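2-nitropropane dioxygenase (Streptomyces ansochromogenes, PDB 3BW2) probably oxidises alkyl nitronates such as propionate 3-nitronate with molecular oxygen, using a bound flavin mononucleotide as its cofactor. Local coordinates at residues A[10-15]-A[221-226]; A[23-28]-A[54-59]; A[159-164]-A[181-186]; A[198-203]-A[209-214]; A[280-285]-A[299-304]. All coordinates share one frame; numbering follows the deposited sequence.

Overall arrangement
Contact 1 spans the longest interval: it begins near the N terminus at strand 13-15 and closes a 205-residue loop against helix 220-228. Contacts 2, 3 and 4 all lie within that loop, one after another, and none crosses. Contact 2 joins the neighbouring outer helices 25-33 and 47-60, contact 3 ties helix 155-163 to the long segment beyond strand 178-179, and contact 4 sets helix 196-206 against strand 211-214. Contact 5 follows in series, pairing helices 281-286 and 296-311 on the far side of the chain's centre from contacts 1 and 4. Val226 links contacts 1 and 4 directly, packing on Leu200 and Ala213, while Gln15 packs against contact 2.

Contact 1. Residues A[10-15]-A[221-226]; sequences PLPIVQ and GQIAAV
In Ile13 (chi1 -54°) and in Ile223 (chi1 -64°) alike, CG1 lies anti to the carbonyl carbon and beside the backbone N, and an extended chi2 then carries CD1 away from the main chain. The two isoleucines therefore meet through their long branches and cross at about a right angle. Ile223 CD1 comes to 3.9 Å from Ile13 CG1 and 4.1 Å from Ile13 CD1, so the methyl touches the last two carbons of the long branch of Ile13. The shorter branch of Ile223 serves a different neighbour: its CG2 lies 4.1 Å from Pro12 O and 4.4 Å from Pro12 CG.

Each residue type fits its place. Ile13 is beta-branched and sits easily in strand 13-15, while Pro12, with its restricted phi, is the centre of an inverse gamma turn just before that strand. Ile223 gives helix 220-228 an apolar side chain, and the two isoleucines together span the 8.0 Å between the CA atoms of Ile13 and Ile223. Ile223 also packs on Ala234 of the adjacent strand 233-236. Beyond it, Gln222 NE2 hydrogen-bonds Leu197 O of the second subunit, so the helix meets both the barrel and the dimer partner. Side chains packed between a parallel strand and an outer helix are usual in alpha/beta folds; here, with eight parallel strands, they belong to the TIM barrel.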
# COMPACT_ATOMS: atom_id res chain seq x y z
N PRO A 10 12.53 15.05 20.70
CA PRO A 10 11.26 14.84 21.40
C PRO A 10 10.08 14.23 20.65
O PRO A 10 9.36 13.40 21.21
CB PRO A 10 10.94 16.23 21.94
CG PRO A 10 11.50 17.12 20.90
CD PRO A 10 12.84 16.49 20.63
N LEU A 11 9.87 14.62 19.40
CA LEU A 11 8.74 14.08 18.65
C LEU A 11 9.17 12.99 17.66
O LEU A 11 10.22 13.09 17.03
CB LEU A 11 8.03 15.21 17.90
CG LEU A 11 7.47 16.32 18.80
CD1 LEU A 11 7.02 17.50 17.95
CD2 LEU A 11 6.30 15.78 19.62
N PRO A 12 8.35 11.94 17.53
CA PRO A 12 8.61 10.80 16.63
C PRO A 12 8.33 11.18 15.19
O PRO A 12 7.66 10.45 14.45
CB PRO A 12 7.64 9.75 17.15
CG PRO A 12 6.45 10.58 17.51
CD PRO A 12 7.07 11.76 18.24
N ILE A 13 8.84 12.33 14.78
CA ILE A 13 8.62 12.84 13.43
C ILE A 13 9.92 13.15 12.72
O ILE A 13 10.76 13.90 13.22
CB ILE A 13 7.78 14.13 13.48
CG1 ILE A 13 6.49 13.88 14.26
CG2 ILE A 13 7.48 14.60 12.06
CD1 ILE A 13 5.66 15.12 14.49
N VAL A 14 10.08 12.57 11.53
CA VAL A 14 11.28 12.79 10.75
C VAL A 14 10.94 13.42 9.41
O VAL A 14 10.05 12.94 8.70
CB VAL A 14 12.03 11.47 10.48
CG1 VAL A 14 13.30 11.73 9.67
CG2 VAL A 14 12.36 10.78 11.79
N GLN A 15 11.62 14.51 9.07
CA GLN A 15 11.40 15.16 7.79
C GLN A 15 12.31 14.43 6.81
O GLN A 15 13.54 14.45 6.95
CB GLN A 15 11.78 16.65 7.85
CG GLN A 15 11.95 17.29 6.48
CD GLN A 15 13.40 17.67 6.21
OE1 GLN A 15 13.96 17.32 5.17
NE2 GLN A 15 14.00 18.38 7.15
N GLY A 221 -2.65 11.28 12.99
CA GLY A 221 -3.30 10.01 13.27
C GLY A 221 -2.59 8.85 12.60
O GLY A 221 -2.59 7.72 13.11
N GLN A 222 -1.99 9.12 11.45
CA GLN A 222 -1.25 8.10 10.72
C GLN A 222 0.07 7.85 11.44
O GLN A 222 0.61 6.75 11.39
CB GLN A 222 -1.01 8.54 9.28
CG GLN A 222 -2.27 8.55 8.43
CD GLN A 222 -2.07 9.23 7.10
OE1 GLN A 222 -1.83 10.43 7.04
NE2 GLN A 222 -2.15 8.45 6.02
N ILE A 223 0.58 8.87 12.12
CA ILE A 223 1.82 8.71 12.87
C ILE A 223 1.50 7.78 14.05
O ILE A 223 2.27 6.87 14.35
CB ILE A 223 2.36 10.07 13.38
CG1 ILE A 223 2.74 10.96 12.18
CG2 ILE A 223 3.57 9.84 14.27
CD1 ILE A 223 3.27 12.35 12.56
N ALA A 224 0.37 8.01 14.70
CA ALA A 224 -0.05 7.17 15.82
C ALA A 224 -0.24 5.75 15.30
O ALA A 224 0.07 4.78 15.98
CB ALA A 224 -1.35 7.69 16.42
N ALA A 225 -0.77 5.65 14.08
CA ALA A 225 -1.01 4.35 13.47
C ALA A 225 0.28 3.54 13.34
O ALA A 225 0.34 2.39 13.76
CB ALA A 225 -1.66 4.53 12.09
N VAL A 226 1.32 4.14 12.75
CA VAL A 226 2.58 3.41 12.58
C VAL A 226 3.24 3.08 13.91
O VAL A 226 3.90 2.05 14.04
CB VAL A 226 3.58 4.18 11.68
CG1 VAL A 226 2.99 4.36 10.29
CG2 VAL A 226 3.94 5.53 12.30

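Contact 2. Residues A[23-28]-A[54-59]; sequences SVPQLA and IKRLRG
Pro25 and Leu57 have the most surface buried here, with Arg56 third. Pro25 lies in the first turn of helix 25-33, directly after the N-cap residue Val24, where no amide hydrogen is needed for a bond to a preceding turn. Its ring crosses the Arg56 side chain at about a right angle: CB and CG of Pro25 are each 3.7 Å from Arg56 CG. Only the aliphatic base of the arginine is used. CG is anti to the backbone N (chi1 -175°), and the chain then bends at chi2 and chi3 at the exposed border of the contact.

The two helices follow strands 13-15 and 38-41, and so are neighbours in the outer layer of the TIM barrel; their nearest CA atoms, those of Pro25 and Leu57, are just 5.0 Å apart. At that separation small or compact residues are fitting. Leu57 reaches across with both methyls: CD1 lies 3.4 Å from Pro25 O, and CD2 lies 3.8 Å from Ala28 CB. Ala28, one turn after Pro25, ends at a single methyl, which lets the leucine methyls come up against it. Further inward, Leu57 rests on Leu40 and Phe65 of the barrel strands.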
# COMPACT_ATOMS: atom_id res chain seq x y z
N SER A 23 14.80 19.91 0.30
CA SER A 23 15.13 20.03 1.71
C SER A 23 16.38 20.85 2.01
O SER A 23 17.44 20.31 2.33
CB SER A 23 15.25 18.63 2.34
OG SER A 23 16.05 17.78 1.55
N VAL A 24 16.24 22.17 1.91
CA VAL A 24 17.33 23.10 2.17
C VAL A 24 17.51 23.30 3.68
O VAL A 24 16.64 22.92 4.47
CB VAL A 24 17.05 24.45 1.49
CG1 VAL A 24 17.04 24.27 -0.02
CG2 VAL A 24 15.69 25.00 1.95
N PRO A 25 18.64 23.89 4.11
CA PRO A 25 18.89 24.12 5.53
C PRO A 25 17.71 24.73 6.29
O PRO A 25 17.39 24.31 7.39
CB PRO A 25 20.12 25.03 5.53
CG PRO A 25 20.89 24.52 4.34
CD PRO A 25 19.79 24.35 3.30
N GLN A 26 17.06 25.73 5.70
CA GLN A 26 15.94 26.37 6.36
C GLN A 26 14.81 25.40 6.70
O GLN A 26 14.12 25.57 7.70
CB GLN A 26 15.39 27.52 5.51
CG GLN A 26 16.20 28.79 5.61
CD GLN A 26 15.50 29.98 4.98
OE1 GLN A 26 16.02 31.10 4.99
NE2 GLN A 26 14.31 29.75 4.44
N LEU A 27 14.61 24.39 5.87
CA LEU A 27 13.55 23.42 6.15
C LEU A 27 13.96 22.55 7.35
O LEU A 27 13.23 22.44 8.33
CB LEU A 27 13.28 22.52 4.94
CG LEU A 27 12.25 21.40 5.14
CD1 LEU A 27 10.94 21.97 5.70
CD2 LEU A 27 11.99 20.69 3.82
N ALA A 28 15.14 21.95 7.26
CA ALA A 28 15.63 21.09 8.32
C ALA A 28 15.65 21.82 9.66
O ALA A 28 15.23 21.27 10.69
CB ALA A 28 17.03 20.58 7.97
N ILE A 54 25.59 21.59 5.55
CA ILE A 54 25.78 21.12 6.91
C ILE A 54 26.21 22.28 7.80
O ILE A 54 25.68 22.49 8.89
CB ILE A 54 26.83 19.99 6.97
CG1 ILE A 54 26.26 18.72 6.32
CG2 ILE A 54 27.22 19.71 8.42
CD1 ILE A 54 27.27 17.60 6.15
N LYS A 55 27.18 23.06 7.33
CA LYS A 55 27.67 24.20 8.09
C LYS A 55 26.55 25.23 8.27
O LYS A 55 26.35 25.78 9.35
CB LYS A 55 28.85 24.86 7.38
CG LYS A 55 30.11 24.01 7.37
CD LYS A 55 31.26 24.76 6.72
CE LYS A 55 32.56 24.01 6.85
NZ LYS A 55 33.71 24.79 6.31
N ARG A 56 25.82 25.47 7.18
CA ARG A 56 24.71 26.41 7.18
C ARG A 56 23.70 26.03 8.27
O ARG A 56 23.31 26.86 9.09
CB ARG A 56 24.02 26.39 5.82
CG ARG A 56 22.92 27.40 5.62
CD ARG A 56 23.47 28.72 5.10
NE ARG A 56 23.33 29.80 6.07
CZ ARG A 56 22.16 30.28 6.48
NH1 ARG A 56 22.12 31.26 7.37
NH2 ARG A 56 21.02 29.79 5.99
N LEU A 57 23.29 24.77 8.26
CA LEU A 57 22.32 24.26 9.22
C LEU A 57 22.77 24.36 10.67
O LEU A 57 21.97 24.67 11.55
CB LEU A 57 21.98 22.81 8.88
CG LEU A 57 20.88 22.15 9.71
CD1 LEU A 57 19.61 22.99 9.67
CD2 LEU A 57 20.63 20.76 9.17
N ARG A 58 24.05 24.09 10.93
CA ARG A 58 24.57 24.17 12.29
C ARG A 58 24.46 25.59 12.81
O ARG A 58 24.38 25.82 14.02
CB ARG A 58 26.02 23.70 12.33
CG ARG A 58 26.18 22.19 12.22
CD ARG A 58 27.62 21.80 11.94
NE ARG A 58 27.86 20.37 12.11
CZ ARG A 58 28.94 19.74 11.68
NH1 ARG A 58 29.90 20.42 11.06
NH2 ARG A 58 29.08 18.43 11.87
N GLY A 59 24.45 26.55 11.90
CA GLY A 59 24.32 27.94 12.28
C GLY A 59 22.86 28.30 12.48
O GLY A 59 22.54 29.35 13.05

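Contact 3. Residues A[159-164]-A[181-186]; sequences RAVEAA and GTHRDS
Ala160, in the last turns of helix 155-163, and His183, in a segment without regular secondary structure, have the nearest CA atoms of the two segments, 9.6 Å apart. The contact joins the outer layer of the TIM barrel to a long loop near the cofactor: helix 155-163 follows strand 147-152, whereas residues 181-186 lie in the connection from strand 168-172 to helix 196-206. With the backbones so widely spaced, one side chain has to bridge them, and an imidazole is long and flat enough to do it.

His183 CG is anti to the carbonyl carbon (chi1 -61°), which directs the ring at the helix, its CE1 edge leading. CE1 makes both contacts, lying 4.0 Å from Val161 CG2 and 4.4 Å from Ala160 CB; both methyls sit near the ring plane, so neither stacks on a face. The small Ala160 lets the ring edge approach the helix, and Val161 supplies the branch beside its backbone N.

Polar bonds beyond this van der Waals touch hold the bridge in place. His183 N bonds to Glu157 OE2, in helix 155-163 one turn before Val161. Gly181 N bonds to the side-chain oxygen of Gln172, an FMN-binding residue, so the segment is tied to the cofactor site as well. The imidazole's rotation is probably fixed by its far nitrogen: NE2, the ring atom next to CE1, donates to Thr151 O.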
# COMPACT_ATOMS: atom_id res chain seq x y z
N ARG A 159 16.39 -7.13 6.80
CA ARG A 159 17.31 -8.04 7.47
C ARG A 159 18.75 -7.69 7.06
O ARG A 159 19.67 -7.80 7.86
CB ARG A 159 17.00 -9.49 7.11
CG ARG A 159 15.74 -10.04 7.77
CD ARG A 159 15.51 -11.50 7.39
NE ARG A 159 14.41 -12.11 8.13
CZ ARG A 159 14.42 -12.34 9.44
NH1 ARG A 159 15.48 -12.00 10.17
NH2 ARG A 159 13.38 -12.91 10.03
N ALA A 160 18.91 -7.29 5.80
CA ALA A 160 20.22 -6.91 5.27
C ALA A 160 20.71 -5.64 5.97
O ALA A 160 21.89 -5.50 6.26
CB ALA A 160 20.13 -6.67 3.77
N VAL A 161 19.79 -4.72 6.23
CA VAL A 161 20.13 -3.48 6.91
C VAL A 161 20.63 -3.80 8.32
O VAL A 161 21.66 -3.28 8.76
CB VAL A 161 18.91 -2.52 6.98
CG1 VAL A 161 19.20 -1.36 7.93
CG2 VAL A 161 18.59 -1.99 5.59
N GLU A 162 19.91 -4.66 9.02
CA GLU A 162 20.27 -5.06 10.37
C GLU A 162 21.61 -5.79 10.37
O GLU A 162 22.47 -5.52 11.20
CB GLU A 162 19.18 -5.96 10.97
CG GLU A 162 19.51 -6.49 12.36
CD GLU A 162 18.37 -7.29 12.96
OE1 GLU A 162 17.90 -8.26 12.31
OE2 GLU A 162 17.94 -6.95 14.08
N ALA A 163 21.78 -6.73 9.44
CA ALA A 163 23.02 -7.49 9.36
C ALA A 163 24.24 -6.60 9.15
O ALA A 163 25.36 -6.95 9.54
CB ALA A 163 22.93 -8.52 8.24
N ALA A 164 24.03 -5.44 8.52
CA ALA A 164 25.12 -4.51 8.26
C ALA A 164 25.50 -3.74 9.52
O ALA A 164 26.50 -3.02 9.53
CB ALA A 164 24.72 -3.53 7.16
N GLY A 181 13.30 2.92 -2.28
CA GLY A 181 14.65 2.60 -1.83
C GLY A 181 15.06 1.14 -1.95
O GLY A 181 15.72 0.60 -1.06
N THR A 182 14.66 0.48 -3.04
CA THR A 182 15.03 -0.92 -3.26
C THR A 182 16.55 -0.98 -3.38
O THR A 182 17.18 -0.08 -3.94
CB THR A 182 14.39 -1.47 -4.55
OG1 THR A 182 14.62 -0.54 -5.62
CG2 THR A 182 12.89 -1.66 -4.38
N HIS A 183 17.15 -2.05 -2.86
CA HIS A 183 18.61 -2.19 -2.89
C HIS A 183 19.13 -2.52 -4.28
O HIS A 183 20.30 -2.29 -4.59
CB HIS A 183 19.04 -3.24 -1.87
CG HIS A 183 18.67 -2.90 -0.46
ND1 HIS A 183 18.97 -3.71 0.61
CD2 HIS A 183 18.03 -1.82 0.06
CE1 HIS A 183 18.52 -3.15 1.73
NE2 HIS A 183 17.95 -2.01 1.42
N ARG A 184 18.25 -3.08 -5.10
CA ARG A 184 18.56 -3.44 -6.48
C ARG A 184 17.28 -3.26 -7.29
O ARG A 184 16.21 -3.66 -6.85
CB ARG A 184 19.04 -4.89 -6.57
CG ARG A 184 20.52 -5.08 -6.30
CD ARG A 184 20.89 -6.56 -6.27
NE ARG A 184 20.37 -7.28 -7.44
CZ ARG A 184 20.77 -7.08 -8.69
NH1 ARG A 184 21.70 -6.17 -8.96
NH2 ARG A 184 20.23 -7.78 -9.68
N ASP A 185 17.39 -2.65 -8.47
CA ASP A 185 16.21 -2.44 -9.30
C ASP A 185 16.12 -3.41 -10.47
O ASP A 185 17.09 -3.59 -11.21
CB ASP A 185 16.19 -1.00 -9.85
CG ASP A 185 15.01 -0.75 -10.79
OD1 ASP A 185 13.88 -1.17 -10.45
OD2 ASP A 185 15.21 -0.13 -11.86
N SER A 186 14.96 -4.03 -10.63
CA SER A 186 14.72 -4.96 -11.72
C SER A 186 13.24 -4.94 -12.09
O SER A 186 12.38 -4.57 -11.29
CB SER A 186 15.11 -6.38 -11.31
OG SER A 186 14.32 -6.84 -10.23

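Contact 4. Residues A[198-203]-A[209-214]; sequences SLLAQV and IPVVAA
One half of a beta-alpha-beta crossover is formed here, as Leu200 and Val203 of helix 196-206 pack on Val211 of the strand that follows. The short helix and strand segments run almost antiparallel, at 168°, with axes 9.5 Å apart, the distance being filled by aliphatic side chains. Val211 divides its two methyls between two helix residues. Its CG1, anti to the backbone N (chi1 178°), meets Leu200 CD1 at 3.6 Å, while its CG2 meets Val203 CG1 at 3.8 Å. Leu200 and Val203, three residues apart, stand on the same side of the helix and cross the strand valine obliquely.

The crossover starts from strand 168-172, whose Val169 touches both Val203 and Val211; helix 196-206 thus covers two parallel neighbours in the TIM barrel. Beta-branched valine suits the strand, and the longer leucine can touch both Val211 and Ala213. Leu200's second methyl, CD2, lies 4.4 Å from Ala213 CB. Alanine is apt at that point because Val226 of the next outer helix packs on it too.

Another face of the helix meets the second subunit, where Ala201 packs on Gln222 of that subunit. There Gln202 NE2 donates to Ser198 OG at 3.2 Å, one turn back, with the oxygen close to the amide plane, though the N-H...O angle of 142° makes it a bent bond.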
# COMPACT_ATOMS: atom_id res chain seq x y z
N SER A 198 1.48 -3.16 5.92
CA SER A 198 1.87 -4.55 5.83
C SER A 198 3.39 -4.67 5.96
O SER A 198 3.90 -5.51 6.69
CB SER A 198 1.39 -5.14 4.50
OG SER A 198 1.64 -6.53 4.46
N LEU A 199 4.11 -3.81 5.25
CA LEU A 199 5.57 -3.83 5.31
C LEU A 199 6.08 -3.60 6.74
O LEU A 199 7.01 -4.28 7.19
CB LEU A 199 6.17 -2.76 4.39
CG LEU A 199 7.70 -2.62 4.45
CD1 LEU A 199 8.36 -3.94 4.05
CD2 LEU A 199 8.16 -1.49 3.54
N LEU A 200 5.47 -2.65 7.43
CA LEU A 200 5.87 -2.35 8.80
C LEU A 200 5.78 -3.56 9.72
O LEU A 200 6.72 -3.86 10.46
CB LEU A 200 5.01 -1.21 9.37
CG LEU A 200 5.28 -0.83 10.82
CD1 LEU A 200 6.77 -0.51 11.02
CD2 LEU A 200 4.43 0.38 11.19
N ALA A 201 4.66 -4.27 9.66
CA ALA A 201 4.46 -5.45 10.49
C ALA A 201 5.48 -6.54 10.17
O ALA A 201 6.03 -7.18 11.07
CB ALA A 201 3.04 -5.99 10.32
N GLN A 202 5.74 -6.74 8.87
CA GLN A 202 6.69 -7.75 8.43
C GLN A 202 8.11 -7.40 8.89
O GLN A 202 8.84 -8.26 9.39
CB GLN A 202 6.68 -7.86 6.90
CG GLN A 202 5.40 -8.43 6.29
CD GLN A 202 5.47 -8.51 4.77
OE1 GLN A 202 6.34 -9.17 4.21
NE2 GLN A 202 4.55 -7.82 4.10
N VAL A 203 8.50 -6.14 8.72
CA VAL A 203 9.83 -5.70 9.12
C VAL A 203 10.00 -5.80 10.63
O VAL A 203 11.04 -6.24 11.12
CB VAL A 203 10.09 -4.25 8.65
CG1 VAL A 203 11.36 -3.70 9.32
CG2 VAL A 203 10.24 -4.21 7.14
N ILE A 209 16.00 -4.17 15.42
CA ILE A 209 16.39 -2.77 15.51
C ILE A 209 15.17 -1.87 15.29
O ILE A 209 14.16 -2.32 14.73
CB ILE A 209 17.47 -2.42 14.49
CG1 ILE A 209 17.02 -2.81 13.08
CG2 ILE A 209 18.77 -3.14 14.84
CD1 ILE A 209 17.93 -2.28 11.99
N PRO A 210 15.23 -0.61 15.75
CA PRO A 210 14.14 0.36 15.61
C PRO A 210 13.73 0.56 14.15
O PRO A 210 14.57 0.49 13.25
CB PRO A 210 14.73 1.64 16.20
CG PRO A 210 15.69 1.12 17.22
CD PRO A 210 16.36 -0.01 16.49
N VAL A 211 12.44 0.80 13.93
CA VAL A 211 11.92 0.99 12.58
C VAL A 211 11.29 2.37 12.40
O VAL A 211 10.50 2.81 13.23
CB VAL A 211 10.85 -0.07 12.24
CG1 VAL A 211 10.28 0.19 10.84
CG2 VAL A 211 11.44 -1.47 12.34
N VAL A 212 11.66 3.03 11.31
CA VAL A 212 11.10 4.33 10.97
C VAL A 212 10.18 4.07 9.79
O VAL A 212 10.63 3.61 8.74
CB VAL A 212 12.21 5.33 10.58
CG1 VAL A 212 11.59 6.66 10.14
CG2 VAL A 212 13.15 5.56 11.76
N ALA A 213 8.89 4.34 9.97
CA ALA A 213 7.90 4.11 8.92
C ALA A 213 7.81 5.28 7.95
O ALA A 213 7.78 6.44 8.37
CB ALA A 213 6.52 3.85 9.56
N ALA A 214 7.77 4.98 6.66
CA ALA A 214 7.69 6.03 5.64
C ALA A 214 6.77 5.67 4.47
O ALA A 214 6.79 4.54 3.96
CB ALA A 214 9.08 6.34 5.11

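Contact 5. Residues A[280-285]-A[299-304]; sequences NRFLRE and HLTSPL
Phe282 meets Thr301 and Leu304 through neighbouring atoms on the far rim of its ring. Its CE1 lies 4.1 Å from Leu304 CD1, a methyl that comes to the ring edge near the ring plane, and the two side chains cross at about a right angle. The adjacent atom, CZ, is 4.2 Å from Thr301 CG2, approached at a slant. A large aromatic suits this place, because the CA atoms of Phe282 and Leu304 are 10.2 Å apart; with CG anti to the backbone N (chi1 -162°), the ring extends toward helix 296-311 and Leu304 meets it from the other side.

Thr301 is two-sided. Its methyl serves the phenyl ring, and its hydroxyl oxygen OG1 hydrogen-bonds Phe270 O, so a buried polar atom is provided for. Phe270 also brings its own ring to Phe282, the planes inclined at about 20°. This small aromatic and aliphatic cluster joins helices 281-286 and 296-311, which come after the eight strands of the TIM barrel, and helix 90-95 contributes Glu92 beside Phe282 and Leu304.

Farther out, the turn carrying Phe282 is fixed by its N-cap. Asn280 OD1 accepts from Leu283 N at 3.0 Å, the donor tilted 21° from the carbonyl plane, while Asn280 ND2 bonds to Ala314 O and Met317 O. Arg281, the next residue, forms through NH1 a salt bridge with Glu285 OE2, one turn along, at 3.1 Å and a second with Glu92. NH1 meets OE2 from above the carboxylate plane, while OE2 lies in the guanidinium plane. In the partner helix Pro303 lacks an amide hydrogen, in keeping with the kink there.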
# COMPACT_ATOMS: atom_id res chain seq x y z
N ASN A 280 1.66 13.09 -15.16
CA ASN A 280 1.63 14.27 -16.02
C ASN A 280 1.97 13.83 -17.43
O ASN A 280 2.13 12.64 -17.69
CB ASN A 280 2.61 15.34 -15.51
CG ASN A 280 4.05 14.85 -15.47
OD1 ASN A 280 4.36 13.75 -15.92
ND2 ASN A 280 4.95 15.69 -14.94
N ARG A 281 2.07 14.79 -18.35
CA ARG A 281 2.36 14.49 -19.75
C ARG A 281 3.60 13.62 -19.95
O ARG A 281 3.53 12.58 -20.62
CB ARG A 281 2.52 15.79 -20.54
CG ARG A 281 2.73 15.57 -22.04
CD ARG A 281 3.05 16.88 -22.76
NE ARG A 281 4.32 17.46 -22.30
CZ ARG A 281 5.51 16.91 -22.52
NH1 ARG A 281 5.63 15.77 -23.18
NH2 ARG A 281 6.60 17.52 -22.06
N PHE A 282 4.72 14.04 -19.38
CA PHE A 282 5.97 13.30 -19.53
C PHE A 282 5.81 11.85 -19.07
O PHE A 282 6.25 10.93 -19.75
CB PHE A 282 7.08 13.98 -18.70
CG PHE A 282 8.47 13.57 -19.11
CD1 PHE A 282 9.24 14.41 -19.92
CD2 PHE A 282 9.01 12.36 -18.70
CE1 PHE A 282 10.52 14.03 -20.31
CE2 PHE A 282 10.29 11.98 -19.08
CZ PHE A 282 11.05 12.81 -19.89
N LEU A 283 5.16 11.66 -17.93
CA LEU A 283 4.96 10.31 -17.41
C LEU A 283 4.08 9.48 -18.34
O LEU A 283 4.41 8.35 -18.67
CB LEU A 283 4.37 10.37 -16.00
CG LEU A 283 4.46 9.10 -15.15
CD1 LEU A 283 4.32 9.46 -13.67
CD2 LEU A 283 3.40 8.09 -15.58
N ARG A 284 2.96 10.05 -18.77
CA ARG A 284 2.05 9.34 -19.66
C ARG A 284 2.73 8.94 -20.97
O ARG A 284 2.54 7.83 -21.46
CB ARG A 284 0.82 10.20 -19.98
CG ARG A 284 -0.25 10.21 -18.89
CD ARG A 284 -1.48 10.97 -19.35
NE ARG A 284 -1.29 12.42 -19.28
CZ ARG A 284 -1.43 13.14 -18.17
NH1 ARG A 284 -1.78 12.55 -17.04
NH2 ARG A 284 -1.22 14.45 -18.20
N GLU A 285 3.53 9.84 -21.52
CA GLU A 285 4.21 9.58 -22.78
C GLU A 285 5.40 8.64 -22.76
O GLU A 285 5.52 7.77 -23.63
CB GLU A 285 4.65 10.90 -23.41
CG GLU A 285 3.54 11.71 -24.05
CD GLU A 285 4.06 12.96 -24.73
OE1 GLU A 285 5.08 12.87 -25.44
OE2 GLU A 285 3.44 14.03 -24.55
N HIS A 299 20.48 11.39 -15.64
CA HIS A 299 21.39 12.35 -16.27
C HIS A 299 20.81 12.79 -17.61
O HIS A 299 20.86 13.96 -17.98
CB HIS A 299 22.76 11.71 -16.55
CG HIS A 299 23.50 11.29 -15.31
ND1 HIS A 299 23.68 12.13 -14.24
CD2 HIS A 299 24.12 10.13 -15.01
CE1 HIS A 299 24.40 11.50 -13.32
NE2 HIS A 299 24.68 10.29 -13.76
N LEU A 300 20.25 11.82 -18.32
CA LEU A 300 19.66 12.06 -19.62
C LEU A 300 18.55 13.12 -19.61
O LEU A 300 18.53 14.01 -20.46
CB LEU A 300 19.10 10.74 -20.16
CG LEU A 300 18.80 10.60 -21.65
CD1 LEU A 300 20.10 10.68 -22.45
CD2 LEU A 300 18.11 9.26 -21.90
N THR A 301 17.64 13.03 -18.64
CA THR A 301 16.51 13.95 -18.55
C THR A 301 16.70 15.21 -17.72
O THR A 301 15.90 16.14 -17.80
CB THR A 301 15.27 13.24 -17.99
OG1 THR A 301 15.48 12.94 -16.60
CG2 THR A 301 14.99 11.94 -18.74
N SER A 302 17.75 15.24 -16.91
CA SER A 302 18.00 16.39 -16.04
C SER A 302 17.83 17.73 -16.75
O SER A 302 17.17 18.63 -16.23
CB SER A 302 19.40 16.30 -15.42
OG SER A 302 19.58 17.37 -14.52
N PRO A 303 18.44 17.90 -17.94
CA PRO A 303 18.32 19.16 -18.68
C PRO A 303 16.87 19.44 -19.07
O PRO A 303 16.43 20.59 -19.07
CB PRO A 303 19.20 18.92 -19.91
CG PRO A 303 20.23 17.96 -19.41
CD PRO A 303 19.39 16.99 -18.61
N LEU A 304 16.12 18.39 -19.41
CA LEU A 304 14.72 18.55 -19.79
C LEU A 304 13.92 19.07 -18.61
O LEU A 304 13.13 20.01 -18.73
CB LEU A 304 14.15 17.21 -20.27
CG LEU A 304 14.80 16.60 -21.51
CD1 LEU A 304 14.19 15.22 -21.80
CD2 LEU A 304 14.62 17.53 -22.70